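Local structure of diguanylate cyclase/phosphodiesterase (Caldicellulosiruptor saccharolyticus, 3MTK) at residues I64-R69 with L110-N115; L42-L47 with D86-I91; R103-L108 with F123-A128. The protein probably hydrolyses cyclic di-GMP as a longer protein with PAS, GGDEF and EAL domains, of which this chain is the GGDEF domain. All blocks are in the same frame, centred on the assembly; numbering follows the deposited sequence.

Contact 1. Residues I64-R69 with L110-N115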
ATOM      1  N   ILE A  64      -4.969  10.665  -5.193  1.00 36.65           N
ATOM      2  CA  ILE A  64      -5.115  11.359  -3.918  1.00 38.10           C
ATOM      3  C   ILE A  64      -6.276  10.710  -3.181  1.00 36.60           C
ATOM      4  O   ILE A  64      -6.130  10.293  -2.032  1.00 36.92           O
ATOM      5  CB  ILE A  64      -5.395  12.867  -4.103  1.00 38.69           C
ATOM      6  CG1 ILE A  64      -4.150  13.566  -4.656  1.00 39.18           C
ATOM      7  CG2 ILE A  64      -5.774  13.490  -2.767  1.00 40.07           C
ATOM      8  CD1 ILE A  64      -4.328  15.074  -4.861  1.00 39.53           C
ATOM      9  N   HIS A  65      -7.428  10.616  -3.844  1.00 37.11           N
ATOM     10  CA  HIS A  65      -8.595   9.978  -3.237  1.00 38.60           C
ATOM     11  C   HIS A  65      -8.193   8.636  -2.646  1.00 37.12           C
ATOM     12  O   HIS A  65      -8.509   8.335  -1.495  1.00 37.66           O
ATOM     13  CB  HIS A  65      -9.692   9.743  -4.275  1.00 42.60           C
ATOM     14  CG  HIS A  65     -10.598  10.916  -4.476  1.00 46.47           C
ATOM     15  ND1 HIS A  65     -10.134  12.164  -4.829  1.00 46.32           N
ATOM     16  CD2 HIS A  65     -11.943  11.029  -4.369  1.00 47.94           C
ATOM     17  CE1 HIS A  65     -11.153  12.997  -4.931  1.00 48.71           C
ATOM     18  NE2 HIS A  65     -12.263  12.334  -4.658  1.00 49.48           N
ATOM     19  N   ILE A  66      -7.486   7.827  -3.433  1.00 36.76           N
ATOM     20  CA  ILE A  66      -7.071   6.522  -2.945  1.00 37.00           C
ATOM     21  C   ILE A  66      -6.196   6.642  -1.705  1.00 37.67           C
ATOM     22  O   ILE A  66      -6.438   5.959  -0.711  1.00 36.78           O
ATOM     23  CB  ILE A  66      -6.309   5.724  -4.024  1.00 36.34           C
ATOM     24  CG1 ILE A  66      -7.247   5.400  -5.188  1.00 35.70           C
ATOM     25  CG2 ILE A  66      -5.772   4.440  -3.425  1.00 34.34           C
ATOM     26  CD1 ILE A  66      -6.581   4.716  -6.351  1.00 31.31           C
ATOM     27  N   SER A  67      -5.193   7.514  -1.748  1.00 37.28           N
ATOM     28  CA  SER A  67      -4.305   7.669  -0.600  1.00 39.78           C
ATOM     29  C   SER A  67      -5.071   8.010   0.670  1.00 41.14           C
ATOM     30  O   SER A  67      -4.784   7.469   1.734  1.00 42.15           O
ATOM     31  CB  SER A  67      -3.266   8.759  -0.861  1.00 39.80           C
ATOM     32  OG  SER A  67      -3.873  10.037  -0.931  1.00 42.55           O
ATOM     33  N   LYS A  68      -6.050   8.902   0.561  1.00 42.35           N
ATOM     34  CA  LYS A  68      -6.818   9.294   1.733  1.00 43.27           C
ATOM     35  C   LYS A  68      -7.641   8.144   2.299  1.00 42.09           C
ATOM     36  O   LYS A  68      -7.714   7.962   3.517  1.00 41.95           O
ATOM     37  CB  LYS A  68      -7.695  10.501   1.406  1.00 45.58           C
ATOM     38  CG  LYS A  68      -6.844  11.729   1.096  1.00 49.61           C
ATOM     39  CD  LYS A  68      -7.660  12.983   0.856  1.00 53.17           C
ATOM     40  CE  LYS A  68      -6.755  14.155   0.468  1.00 53.95           C
ATOM     41  NZ  LYS A  68      -7.557  15.344   0.046  1.00 53.35           N
ATOM     42  N   ARG A  69      -8.245   7.351   1.425  1.00 39.07           N
ATOM     43  CA  ARG A  69      -9.026   6.216   1.897  1.00 36.41           C
ATOM     44  C   ARG A  69      -8.081   5.236   2.612  1.00 35.63           C
ATOM     45  O   ARG A  69      -8.387   4.729   3.688  1.00 34.21           O
ATOM     46  CB  ARG A  69      -9.730   5.540   0.718  1.00 35.71           C
ATOM     47  CG  ARG A  69     -10.695   4.450   1.104  1.00 37.95           C
ATOM     48  CD  ARG A  69     -11.567   3.976  -0.083  1.00 39.29           C
ATOM     49  NE  ARG A  69     -12.364   5.047  -0.682  1.00 37.36           N
ATOM     50  CZ  ARG A  69     -13.253   4.861  -1.663  1.00 38.76           C
ATOM     51  NH1 ARG A  69     -13.457   3.642  -2.153  1.00 33.41           N
ATOM     52  NH2 ARG A  69     -13.936   5.893  -2.158  1.00 35.82           N
ATOM     53  N   LEU A 110     -14.667   0.148  -3.287  1.00 39.01           N
ATOM     54  CA  LEU A 110     -15.818   1.050  -3.363  1.00 39.34           C
ATOM     55  C   LEU A 110     -15.520   2.194  -4.335  1.00 40.06           C
ATOM     56  O   LEU A 110     -14.397   2.690  -4.396  1.00 39.89           O
ATOM     57  CB  LEU A 110     -16.155   1.611  -1.970  1.00 38.42           C
ATOM     58  CG  LEU A 110     -17.329   0.975  -1.219  1.00 36.03           C
ATOM     59  CD1 LEU A 110     -17.221  -0.526  -1.238  1.00 38.98           C
ATOM     60  CD2 LEU A 110     -17.358   1.488   0.193  1.00 33.85           C
ATOM     61  N   PRO A 111     -16.530   2.635  -5.093  1.00 39.21           N
ATOM     62  CA  PRO A 111     -16.383   3.716  -6.074  1.00 40.34           C
ATOM     63  C   PRO A 111     -15.739   4.990  -5.538  1.00 41.73           C
ATOM     64  O   PRO A 111     -15.719   5.238  -4.333  1.00 42.67           O
ATOM     65  CB  PRO A 111     -17.819   3.964  -6.535  1.00 41.22           C
ATOM     66  CG  PRO A 111     -18.497   2.629  -6.311  1.00 41.60           C
ATOM     67  CD  PRO A 111     -17.936   2.210  -4.983  1.00 40.66           C
ATOM     68  N   TYR A 112     -15.200   5.790  -6.454  1.00 42.73           N
ATOM     69  CA  TYR A 112     -14.584   7.064  -6.107  1.00 40.85           C
ATOM     70  C   TYR A 112     -15.293   8.121  -6.937  1.00 42.93           C
ATOM     71  O   TYR A 112     -15.430   7.977  -8.155  1.00 40.98           O
ATOM     72  CB  TYR A 112     -13.084   7.085  -6.445  1.00 39.04           C
ATOM     73  CG  TYR A 112     -12.248   6.102  -5.667  1.00 34.19           C
ATOM     74  CD1 TYR A 112     -12.098   4.793  -6.099  1.00 30.02           C
ATOM     75  CD2 TYR A 112     -11.643   6.475  -4.467  1.00 33.28           C
ATOM     76  CE1 TYR A 112     -11.380   3.879  -5.363  1.00 29.85           C
ATOM     77  CE2 TYR A 112     -10.918   5.565  -3.724  1.00 30.12           C
ATOM     78  CZ  TYR A 112     -10.796   4.270  -4.174  1.00 30.22           C
ATOM     79  OH  TYR A 112     -10.123   3.353  -3.410  1.00 32.11           O
ATOM     80  N   ASN A 113     -15.760   9.171  -6.273  1.00 44.97           N
ATOM     81  CA  ASN A 113     -16.450  10.251  -6.956  1.00 46.81           C
ATOM     82  C   ASN A 113     -15.404  11.319  -7.156  1.00 47.69           C
ATOM     83  O   ASN A 113     -15.228  12.196  -6.316  1.00 48.08           O
ATOM     84  CB  ASN A 113     -17.610  10.776  -6.095  1.00 47.46           C
ATOM     85  CG  ASN A 113     -18.440  11.850  -6.796  1.00 48.76           C
ATOM     86  OD1 ASN A 113     -19.608  12.052  -6.464  1.00 49.37           O
ATOM     87  ND2 ASN A 113     -17.837  12.551  -7.756  1.00 47.58           N
ATOM     88  N   VAL A 114     -14.691  11.219  -8.267  1.00 49.56           N
ATOM     89  CA  VAL A 114     -13.649  12.175  -8.590  1.00 52.34           C
ATOM     90  C   VAL A 114     -14.181  13.200  -9.584  1.00 54.29           C
ATOM     91  O   VAL A 114     -14.347  12.905 -10.766  1.00 53.01           O
ATOM     92  CB  VAL A 114     -12.426  11.465  -9.198  1.00 52.09           C
ATOM     93  CG1 VAL A 114     -11.274  12.449  -9.342  1.00 52.18           C
ATOM     94  CG2 VAL A 114     -12.031  10.287  -8.325  1.00 51.81           C
ATOM     95  N   ASN A 115     -14.454  14.406  -9.097  1.00 57.88           N
ATOM     96  CA  ASN A 115     -14.976  15.468  -9.946  1.00 61.41           C
ATOM     97  C   ASN A 115     -16.169  14.965 -10.759  1.00 62.01           C
ATOM     98  O   ASN A 115     -16.167  15.021 -11.989  1.00 61.67           O
ATOM     99  CB  ASN A 115     -13.885  15.975 -10.893  1.00 65.46           C
ATOM    100  CG  ASN A 115     -14.330  17.182 -11.706  1.00 70.53           C
ATOM    101  OD1 ASN A 115     -14.683  18.230 -11.149  1.00 70.67           O
ATOM    102  ND2 ASN A 115     -14.316  17.042 -13.033  1.00 73.25           N
TER

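Contact 2. Residues L42-L47 with D86-I91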
ATOM      1  N   LEU A  42       0.208  -2.416  -1.559  1.00 30.94           N
ATOM      2  CA  LEU A  42      -1.033  -2.363  -2.323  1.00 31.62           C
ATOM      3  C   LEU A  42      -0.744  -1.771  -3.691  1.00 30.97           C
ATOM      4  O   LEU A  42      -0.138  -0.694  -3.810  1.00 31.97           O
ATOM      5  CB  LEU A  42      -2.101  -1.489  -1.657  1.00 33.07           C
ATOM      6  CG  LEU A  42      -2.751  -1.828  -0.326  1.00 36.67           C
ATOM      7  CD1 LEU A  42      -1.838  -1.403   0.838  1.00 41.11           C
ATOM      8  CD2 LEU A  42      -4.062  -1.073  -0.240  1.00 37.68           C
ATOM      9  N   GLU A  43      -1.197  -2.459  -4.727  1.00 30.88           N
ATOM     10  CA  GLU A  43      -0.981  -1.968  -6.076  1.00 31.34           C
ATOM     11  C   GLU A  43      -2.308  -1.617  -6.747  1.00 29.48           C
ATOM     12  O   GLU A  43      -3.256  -2.404  -6.737  1.00 29.84           O
ATOM     13  CB  GLU A  43      -0.234  -3.017  -6.906  1.00 31.94           C
ATOM     14  CG  GLU A  43       0.103  -2.539  -8.313  1.00 39.38           C
ATOM     15  CD  GLU A  43       0.942  -3.531  -9.094  1.00 40.84           C
ATOM     16  OE1 GLU A  43       1.714  -4.279  -8.462  1.00 42.19           O
ATOM     17  OE2 GLU A  43       0.841  -3.550 -10.337  1.00 43.59           O
ATOM     18  N   VAL A  44      -2.377  -0.425  -7.321  1.00 30.77           N
ATOM     19  CA  VAL A  44      -3.582   0.014  -8.027  1.00 30.92           C
ATOM     20  C   VAL A  44      -3.468  -0.565  -9.431  1.00 32.20           C
ATOM     21  O   VAL A  44      -2.547  -0.223 -10.175  1.00 33.47           O
ATOM     22  CB  VAL A  44      -3.649   1.545  -8.119  1.00 29.93           C
ATOM     23  CG1 VAL A  44      -5.003   1.962  -8.626  1.00 29.21           C
ATOM     24  CG2 VAL A  44      -3.376   2.164  -6.757  1.00 32.38           C
ATOM     25  N   ARG A  45      -4.389  -1.441  -9.809  1.00 33.82           N
ATOM     26  CA  ARG A  45      -4.305  -2.064 -11.135  1.00 32.91           C
ATOM     27  C   ARG A  45      -4.715  -1.189 -12.321  1.00 34.76           C
ATOM     28  O   ARG A  45      -5.545  -0.289 -12.202  1.00 36.51           O
ATOM     29  CB  ARG A  45      -5.127  -3.356 -11.166  1.00 33.33           C
ATOM     30  CG  ARG A  45      -4.750  -4.383 -10.100  1.00 32.67           C
ATOM     31  CD  ARG A  45      -3.270  -4.705 -10.132  1.00 31.80           C
ATOM     32  NE  ARG A  45      -2.824  -5.122 -11.458  1.00 32.20           N
ATOM     33  CZ  ARG A  45      -3.027  -6.327 -11.979  1.00 33.04           C
ATOM     34  NH1 ARG A  45      -3.669  -7.259 -11.291  1.00 34.80           N
ATOM     35  NH2 ARG A  45      -2.587  -6.605 -13.200  1.00 34.73           N
ATOM     36  N   ASP A  46      -4.100  -1.469 -13.464  1.00 36.95           N
ATOM     37  CA  ASP A  46      -4.377  -0.787 -14.721  1.00 38.45           C
ATOM     38  C   ASP A  46      -4.509   0.726 -14.668  1.00 38.61           C
ATOM     39  O   ASP A  46      -5.356   1.311 -15.334  1.00 37.86           O
ATOM     40  CB  ASP A  46      -5.619  -1.409 -15.337  1.00 39.85           C
ATOM     41  CG  ASP A  46      -5.522  -2.923 -15.388  1.00 43.90           C
ATOM     42  OD1 ASP A  46      -4.557  -3.438 -16.002  1.00 41.29           O
ATOM     43  OD2 ASP A  46      -6.399  -3.599 -14.797  1.00 48.28           O
ATOM     44  N   LEU A  47      -3.633   1.348 -13.888  1.00 39.66           N
ATOM     45  CA  LEU A  47      -3.609   2.796 -13.728  1.00 39.69           C
ATOM     46  C   LEU A  47      -3.201   3.492 -15.037  1.00 41.19           C
ATOM     47  O   LEU A  47      -3.559   4.646 -15.254  1.00 39.24           O
ATOM     48  CB  LEU A  47      -2.637   3.149 -12.596  1.00 39.18           C
ATOM     49  CG  LEU A  47      -2.727   4.460 -11.822  1.00 34.86           C
ATOM     50  CD1 LEU A  47      -4.099   4.660 -11.252  1.00 34.06           C
ATOM     51  CD2 LEU A  47      -1.704   4.410 -10.703  1.00 37.27           C
ATOM     52  N   ASP A  86       1.988   3.646  -8.847  1.00 36.26           N
ATOM     53  CA  ASP A  86       0.733   2.937  -8.600  1.00 36.18           C
ATOM     54  C   ASP A  86       0.769   2.034  -7.374  1.00 35.63           C
ATOM     55  O   ASP A  86      -0.031   1.105  -7.268  1.00 32.64           O
ATOM     56  CB  ASP A  86       0.393   2.074  -9.812  1.00 34.75           C
ATOM     57  CG  ASP A  86       1.412   0.979 -10.046  1.00 37.54           C
ATOM     58  OD1 ASP A  86       2.405   0.936  -9.288  1.00 36.04           O
ATOM     59  OD2 ASP A  86       1.227   0.159 -10.980  1.00 38.12           O
ATOM     60  N   ARG A  87       1.672   2.304  -6.439  1.00 33.48           N
ATOM     61  CA  ARG A  87       1.784   1.426  -5.292  1.00 31.75           C
ATOM     62  C   ARG A  87       1.908   2.109  -3.952  1.00 31.47           C
ATOM     63  O   ARG A  87       2.635   3.086  -3.812  1.00 29.37           O
ATOM     64  CB  ARG A  87       2.973   0.486  -5.501  1.00 35.39           C
ATOM     65  CG  ARG A  87       3.373  -0.311  -4.276  1.00 35.44           C
ATOM     66  CD  ARG A  87       4.570  -1.185  -4.587  1.00 38.07           C
ATOM     67  NE  ARG A  87       4.331  -2.067  -5.732  1.00 37.45           N
ATOM     68  CZ  ARG A  87       5.134  -3.069  -6.075  1.00 37.90           C
ATOM     69  NH1 ARG A  87       6.227  -3.313  -5.363  1.00 38.05           N
ATOM     70  NH2 ARG A  87       4.845  -3.838  -7.119  1.00 36.58           N
ATOM     71  N   PHE A  88       1.195   1.572  -2.963  1.00 31.30           N
ATOM     72  CA  PHE A  88       1.211   2.112  -1.606  1.00 32.38           C
ATOM     73  C   PHE A  88       1.746   1.051  -0.659  1.00 33.75           C
ATOM     74  O   PHE A  88       1.747  -0.139  -0.990  1.00 33.57           O
ATOM     75  CB  PHE A  88      -0.200   2.498  -1.152  1.00 29.96           C
ATOM     76  CG  PHE A  88      -0.786   3.671  -1.880  1.00 30.28           C
ATOM     77  CD1 PHE A  88      -0.666   4.956  -1.365  1.00 30.20           C
ATOM     78  CD2 PHE A  88      -1.516   3.488  -3.056  1.00 30.41           C
ATOM     79  CE1 PHE A  88      -1.272   6.055  -2.004  1.00 28.76           C
ATOM     80  CE2 PHE A  88      -2.121   4.569  -3.696  1.00 31.84           C
ATOM     81  CZ  PHE A  88      -1.995   5.861  -3.161  1.00 28.61           C
ATOM     82  N   ALA A  89       2.188   1.493   0.518  1.00 35.48           N
ATOM     83  CA  ALA A  89       2.718   0.598   1.551  1.00 35.70           C
ATOM     84  C   ALA A  89       2.144   0.943   2.925  1.00 36.35           C
ATOM     85  O   ALA A  89       1.893   2.107   3.233  1.00 34.38           O
ATOM     86  CB  ALA A  89       4.240   0.688   1.594  1.00 33.83           C
ATOM     87  N   ILE A  90       1.935  -0.073   3.748  1.00 39.13           N
ATOM     88  CA  ILE A  90       1.416   0.149   5.086  1.00 43.23           C
ATOM     89  C   ILE A  90       2.218  -0.631   6.116  1.00 46.36           C
ATOM     90  O   ILE A  90       2.666  -1.750   5.858  1.00 46.41           O
ATOM     91  CB  ILE A  90      -0.051  -0.315   5.233  1.00 45.02           C
ATOM     92  CG1 ILE A  90      -0.942   0.342   4.176  1.00 46.12           C
ATOM     93  CG2 ILE A  90      -0.548   0.021   6.641  1.00 43.55           C
ATOM     94  CD1 ILE A  90      -1.126   1.828   4.354  1.00 49.83           C
ATOM     95  N   ILE A  91       2.417  -0.018   7.276  1.00 49.37           N
ATOM     96  CA  ILE A  91       3.091  -0.675   8.382  1.00 50.85           C
ATOM     97  C   ILE A  91       1.940  -0.804   9.355  1.00 54.28           C
ATOM     98  O   ILE A  91       1.330   0.203   9.712  1.00 54.98           O
ATOM     99  CB  ILE A  91       4.135   0.210   9.068  1.00 49.50           C
ATOM    100  CG1 ILE A  91       5.205   0.663   8.070  1.00 50.17           C
ATOM    101  CG2 ILE A  91       4.744  -0.553  10.232  1.00 47.11           C
ATOM    102  CD1 ILE A  91       6.029  -0.442   7.503  1.00 49.39           C
TER
HETATM  103  O   HOH W   1      -1.102  -0.046 -12.161  1.00 44.72           O

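Contact 3. Residues R103-L108 with F123-A128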
ATOM      1  N   ARG A 103     -11.005  -6.101   4.887  1.00 54.45           N
ATOM      2  CA  ARG A 103     -11.830  -4.975   5.276  1.00 57.42           C
ATOM      3  C   ARG A 103     -11.450  -3.820   4.371  1.00 57.29           C
ATOM      4  O   ARG A 103     -12.292  -3.253   3.667  1.00 58.19           O
ATOM      5  CB  ARG A 103     -11.558  -4.595   6.731  1.00 60.02           C
ATOM      6  CG  ARG A 103     -12.577  -3.629   7.328  1.00 63.88           C
ATOM      7  CD  ARG A 103     -12.104  -3.131   8.680  1.00 66.58           C
ATOM      8  NE  ARG A 103     -11.671  -4.244   9.516  1.00 67.43           N
ATOM      9  CZ  ARG A 103     -10.641  -4.187  10.353  1.00 66.93           C
ATOM     10  NH1 ARG A 103      -9.943  -3.067  10.466  1.00 68.24           N
ATOM     11  NH2 ARG A 103     -10.295  -5.259  11.055  1.00 67.35           N
HETATM   12  N   MSE A 104     -10.163  -3.490   4.378  1.00 57.81           N
HETATM   13  CA  MSE A 104      -9.654  -2.396   3.568  1.00 57.67           C
HETATM   14  C   MSE A 104      -9.854  -2.591   2.068  1.00 52.20           C
HETATM   15  O   MSE A 104     -10.169  -1.642   1.351  1.00 49.23           O
HETATM   16  CB  MSE A 104      -8.172  -2.187   3.836  1.00 63.47           C
HETATM   17  CG  MSE A 104      -7.562  -1.219   2.851  1.00 72.88           C
HETATM   18 SE   MSE A 104      -5.696  -0.941   3.107  1.00 81.24          SE
HETATM   19  CE  MSE A 104      -5.039  -2.705   2.638  1.00 79.26           C
ATOM     20  N   LEU A 105      -9.647  -3.813   1.593  1.00 48.74           N
ATOM     21  CA  LEU A 105      -9.809  -4.094   0.174  1.00 48.63           C
ATOM     22  C   LEU A 105     -11.266  -3.886  -0.229  1.00 46.94           C
ATOM     23  O   LEU A 105     -11.544  -3.253  -1.243  1.00 46.67           O
ATOM     24  CB  LEU A 105      -9.380  -5.531  -0.138  1.00 50.10           C
ATOM     25  CG  LEU A 105      -9.251  -5.925  -1.614  1.00 50.20           C
ATOM     26  CD1 LEU A 105      -8.088  -5.169  -2.260  1.00 51.24           C
ATOM     27  CD2 LEU A 105      -9.023  -7.424  -1.713  1.00 51.91           C
ATOM     28  N   SER A 106     -12.191  -4.414   0.571  1.00 44.98           N
ATOM     29  CA  SER A 106     -13.616  -4.268   0.296  1.00 44.34           C
ATOM     30  C   SER A 106     -13.965  -2.790   0.183  1.00 43.31           C
ATOM     31  O   SER A 106     -14.788  -2.395  -0.647  1.00 42.23           O
ATOM     32  CB  SER A 106     -14.447  -4.894   1.411  1.00 44.68           C
ATOM     33  OG  SER A 106     -14.357  -4.124   2.595  1.00 46.05           O
ATOM     34  N   GLN A 107     -13.332  -1.976   1.017  1.00 40.11           N
ATOM     35  CA  GLN A 107     -13.564  -0.541   1.000  1.00 40.49           C
ATOM     36  C   GLN A 107     -12.870   0.145  -0.180  1.00 39.67           C
ATOM     37  O   GLN A 107     -13.433   1.055  -0.810  1.00 37.17           O
ATOM     38  CB  GLN A 107     -13.096   0.061   2.321  1.00 42.45           C
ATOM     39  CG  GLN A 107     -13.888  -0.490   3.500  1.00 49.26           C
ATOM     40  CD  GLN A 107     -13.330  -0.058   4.836  1.00 52.27           C
ATOM     41  OE1 GLN A 107     -13.320   1.131   5.165  1.00 55.78           O
ATOM     42  NE2 GLN A 107     -12.856  -1.024   5.617  1.00 52.58           N
ATOM     43  N   LEU A 108     -11.645  -0.281  -0.479  1.00 37.84           N
ATOM     44  CA  LEU A 108     -10.910   0.297  -1.600  1.00 36.54           C
ATOM     45  C   LEU A 108     -11.652   0.012  -2.898  1.00 35.85           C
ATOM     46  O   LEU A 108     -11.598   0.791  -3.843  1.00 36.23           O
ATOM     47  CB  LEU A 108      -9.502  -0.284  -1.673  1.00 34.55           C
ATOM     48  CG  LEU A 108      -8.475   0.355  -0.733  1.00 34.13           C
ATOM     49  CD1 LEU A 108      -7.159  -0.414  -0.825  1.00 33.16           C
ATOM     50  CD2 LEU A 108      -8.281   1.825  -1.109  1.00 29.73           C
ATOM     51  N   PHE A 123      -7.314  -3.669  -7.338  1.00 31.46           N
ATOM     52  CA  PHE A 123      -6.069  -3.675  -6.582  1.00 32.57           C
ATOM     53  C   PHE A 123      -5.561  -5.092  -6.397  1.00 33.97           C
ATOM     54  O   PHE A 123      -6.191  -6.057  -6.819  1.00 35.56           O
ATOM     55  CB  PHE A 123      -6.274  -3.089  -5.173  1.00 32.58           C
ATOM     56  CG  PHE A 123      -6.882  -1.700  -5.145  1.00 31.23           C
ATOM     57  CD1 PHE A 123      -8.241  -1.512  -5.375  1.00 32.20           C
ATOM     58  CD2 PHE A 123      -6.098  -0.596  -4.866  1.00 31.19           C
ATOM     59  CE1 PHE A 123      -8.809  -0.242  -5.326  1.00 32.25           C
ATOM     60  CE2 PHE A 123      -6.655   0.679  -4.812  1.00 33.90           C
ATOM     61  CZ  PHE A 123      -8.014   0.855  -5.043  1.00 33.86           C
ATOM     62  N   ASN A 124      -4.407  -5.186  -5.748  1.00 33.41           N
ATOM     63  CA  ASN A 124      -3.777  -6.441  -5.382  1.00 31.07           C
ATOM     64  C   ASN A 124      -2.939  -6.097  -4.164  1.00 32.91           C
ATOM     65  O   ASN A 124      -2.434  -4.969  -4.037  1.00 29.45           O
ATOM     66  CB  ASN A 124      -2.930  -7.005  -6.514  1.00 30.69           C
ATOM     67  CG  ASN A 124      -3.703  -8.021  -7.350  1.00 32.11           C
ATOM     68  OD1 ASN A 124      -4.060  -9.109  -6.861  1.00 28.80           O
ATOM     69  ND2 ASN A 124      -3.985  -7.668  -8.599  1.00 25.63           N
ATOM     70  N   ILE A 125      -2.822  -7.053  -3.250  1.00 32.48           N
ATOM     71  CA  ILE A 125      -2.093  -6.814  -2.024  1.00 34.05           C
ATOM     72  C   ILE A 125      -1.095  -7.896  -1.661  1.00 36.45           C
ATOM     73  O   ILE A 125      -1.413  -9.085  -1.684  1.00 37.92           O
ATOM     74  CB  ILE A 125      -3.081  -6.619  -0.855  1.00 32.90           C
ATOM     75  CG1 ILE A 125      -3.730  -5.240  -0.969  1.00 34.63           C
ATOM     76  CG2 ILE A 125      -2.378  -6.777   0.473  1.00 29.63           C
ATOM     77  CD1 ILE A 125      -4.795  -4.961   0.096  1.00 38.05           C
ATOM     78  N   GLY A 126       0.117  -7.462  -1.337  1.00 36.31           N
ATOM     79  CA  GLY A 126       1.162  -8.375  -0.929  1.00 37.79           C
ATOM     80  C   GLY A 126       1.543  -7.952   0.476  1.00 38.98           C
ATOM     81  O   GLY A 126       1.782  -6.763   0.722  1.00 37.88           O
ATOM     82  N   ALA A 127       1.588  -8.896   1.408  1.00 38.63           N
ATOM     83  CA  ALA A 127       1.930  -8.551   2.789  1.00 40.16           C
ATOM     84  C   ALA A 127       2.999  -9.466   3.380  1.00 41.58           C
ATOM     85  O   ALA A 127       3.166 -10.606   2.944  1.00 40.12           O
ATOM     86  CB  ALA A 127       0.673  -8.584   3.655  1.00 37.81           C
ATOM     87  N   ALA A 128       3.721  -8.967   4.378  1.00 43.15           N
ATOM     88  CA  ALA A 128       4.766  -9.769   5.003  1.00 43.48           C
ATOM     89  C   ALA A 128       4.982  -9.456   6.490  1.00 46.10           C
ATOM     90  O   ALA A 128       5.045  -8.295   6.895  1.00 44.54           O
ATOM     91  CB  ALA A 128       6.068  -9.595   4.238  1.00 40.54           C
TER

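Contact 1. Residues I64-R69 with L110-N115
L110 meets R69 through its carbonyl: R69 NH1 donates to L110 O at 2.6 Å, reaching it from above the carbonyl plane. One residue on, P111, whose CB points away from the helix, offers its carbonyl oxygen, and R69 NH2 reaches P111 O at 2.9 Å, nearly straight and in the guanidinium plane. These bonds fix the rotation of the guanidinium, and NH1 also bonds to Q107 O near the end of helix 97-108, a third hydrogen bond for the group. The R69 chain leaves with CG anti to the backbone N (chi1 -173°) and bends at chi3, which swings NE over toward Y112. The guanidinium lies flat on the Y112 ring, centres 3.7 Å apart and planes 14° apart, a cation-pi stack, although its closest carbon pair is modelled too tightly to trust in detail. I66 CG1 makes an off-centre CH-pi contact with the same ring, while H65 CB touches Y112 CD2 at 3.8 Å. N113 contributes its carbonyl, which H65 NE2 reaches only weakly; ND1 of that imidazole bonds to E61 O. V114 CG2 then sits over the centre of the H65 ring, 4.1 Å from its centroid. The contact ties helix 56-74 to the small hairpin of strands 112-114 and 117-119, with F123 of the main sheet packing against both I66 and Y112.

Contact 2. Residues L42-L47 with D86-I91
The F88 ring presents an edge to V44, whose CG2 lies 4.1 Å from F88 CE2, with S67 and I70 of helix 56-74 also packing on it. The R87 guanidinium meets E43 at its edge, near its plane: R87 NH2 gives E43 OE1 a weak, long hydrogen bond of 3.4 Å within a salt bridge, the groups turned 33° apart. E43 gets there with CG anti to the backbone N (chi1 -177°) and an extended chain. The stronger partner of R87 is D145, which its NH1 meets in a salt bridge, and E43 OE2 pairs with K152. Beneath, the antiparallel strands join, L42 with F88 as a hydrogen-bonded pair and E43 with R87 as a non-hydrogen-bonded one; V44 N bonds to D86 O at 2.8 Å. On the face opposite the charges, L42 CD1 meets I90 CG1 at 3.9 Å. D86 packs its CB on L47 CD2, and a water donates to both D86 OD2 and V44 O. An alanine at E43 would probably leave the charge of K152 without this mate and R87 NH2 freer to turn, with D145 still holding NH1. D86, R87 and F88 fall where the GGDEF signature ends, with arginine in place of its glutamate. In active cyclases the positions of E43 and D86 carry metal ligands; here E43 OE2 and D86 OD2 lie 3.8 Å apart, a repulsion that K152 and R87 probably offset.

Contact 3. Residues R103-L108 with F123-A128
L108 lies across the F123 ring, the two side chains crossing at about a right angle. This is the CH-pi part of the contact: L108 CB stands over one face, offset toward the rim, 4.0 Å from the ring centroid and 22° off its normal. The methyls CD1 and CD2 of L108 extend the cover to other ring carbons. L108 O also comes close, 3.3 Å from F123 CE1, so a carbonyl from the last turn of helix 97-108 borders the aromatic ring.

The remainder is aliphatic. L105 CD1 touches two strand residues: it lies 4.0 Å from F123 CB and 4.1 Å from I125 CD1, the leucine running alongside both in the reverse sense. M104, present as selenomethionine, reaches I125 with its terminal methyl. Its chain runs extended to SE and then bends at chi3 (67°), which brings CE to 3.4 Å from I125 CD1, a close approach for two methyl carbons. F123 and I125 point toward the helix, whereas N124 between them points away.

Within the helix segment R103 O accepts from Q107 N and, weakly, from Q107 NE2, while Q107 O takes a bond from R69; no hydrogen bond crosses to the strand. Neighbours continue the apolar layer, with L42 of the adjoining strand touching M104, L108 and I125, and I70 and I73 of helix 56-74 packing against L108 and M104 respectively.

Helix and strand run nearly antiparallel, their axes 9.9 Å apart, as expected of a helix lying on one face of the GGDEF domain's central sheet. With no directional bond across it, this buried interface depends on shape and apolar burial, and the ring face under L108 supplies its one aromatic interaction.

In the fold
All three contacts belong to one GGDEF domain. Contacts 2 and 3 have centres about 9 Å apart and share the central sheet, where strands 37-44 and 123-129 are neighbours joined by E43 N to N124 O. Contact 1 lies farther out, its centre about 13 Å from contact 2 and 15 Å from contact 3. Helix 56-74 links it to the sheet: I66 and S67 pack on F88, and I66 also meets F123. Along the chain contact 2 closes before contact 3 opens, whereas contact 1 interleaves with both. Helices 56-74 and 97-108 are thereby joined with the strand carrying the signature region into a single compact core.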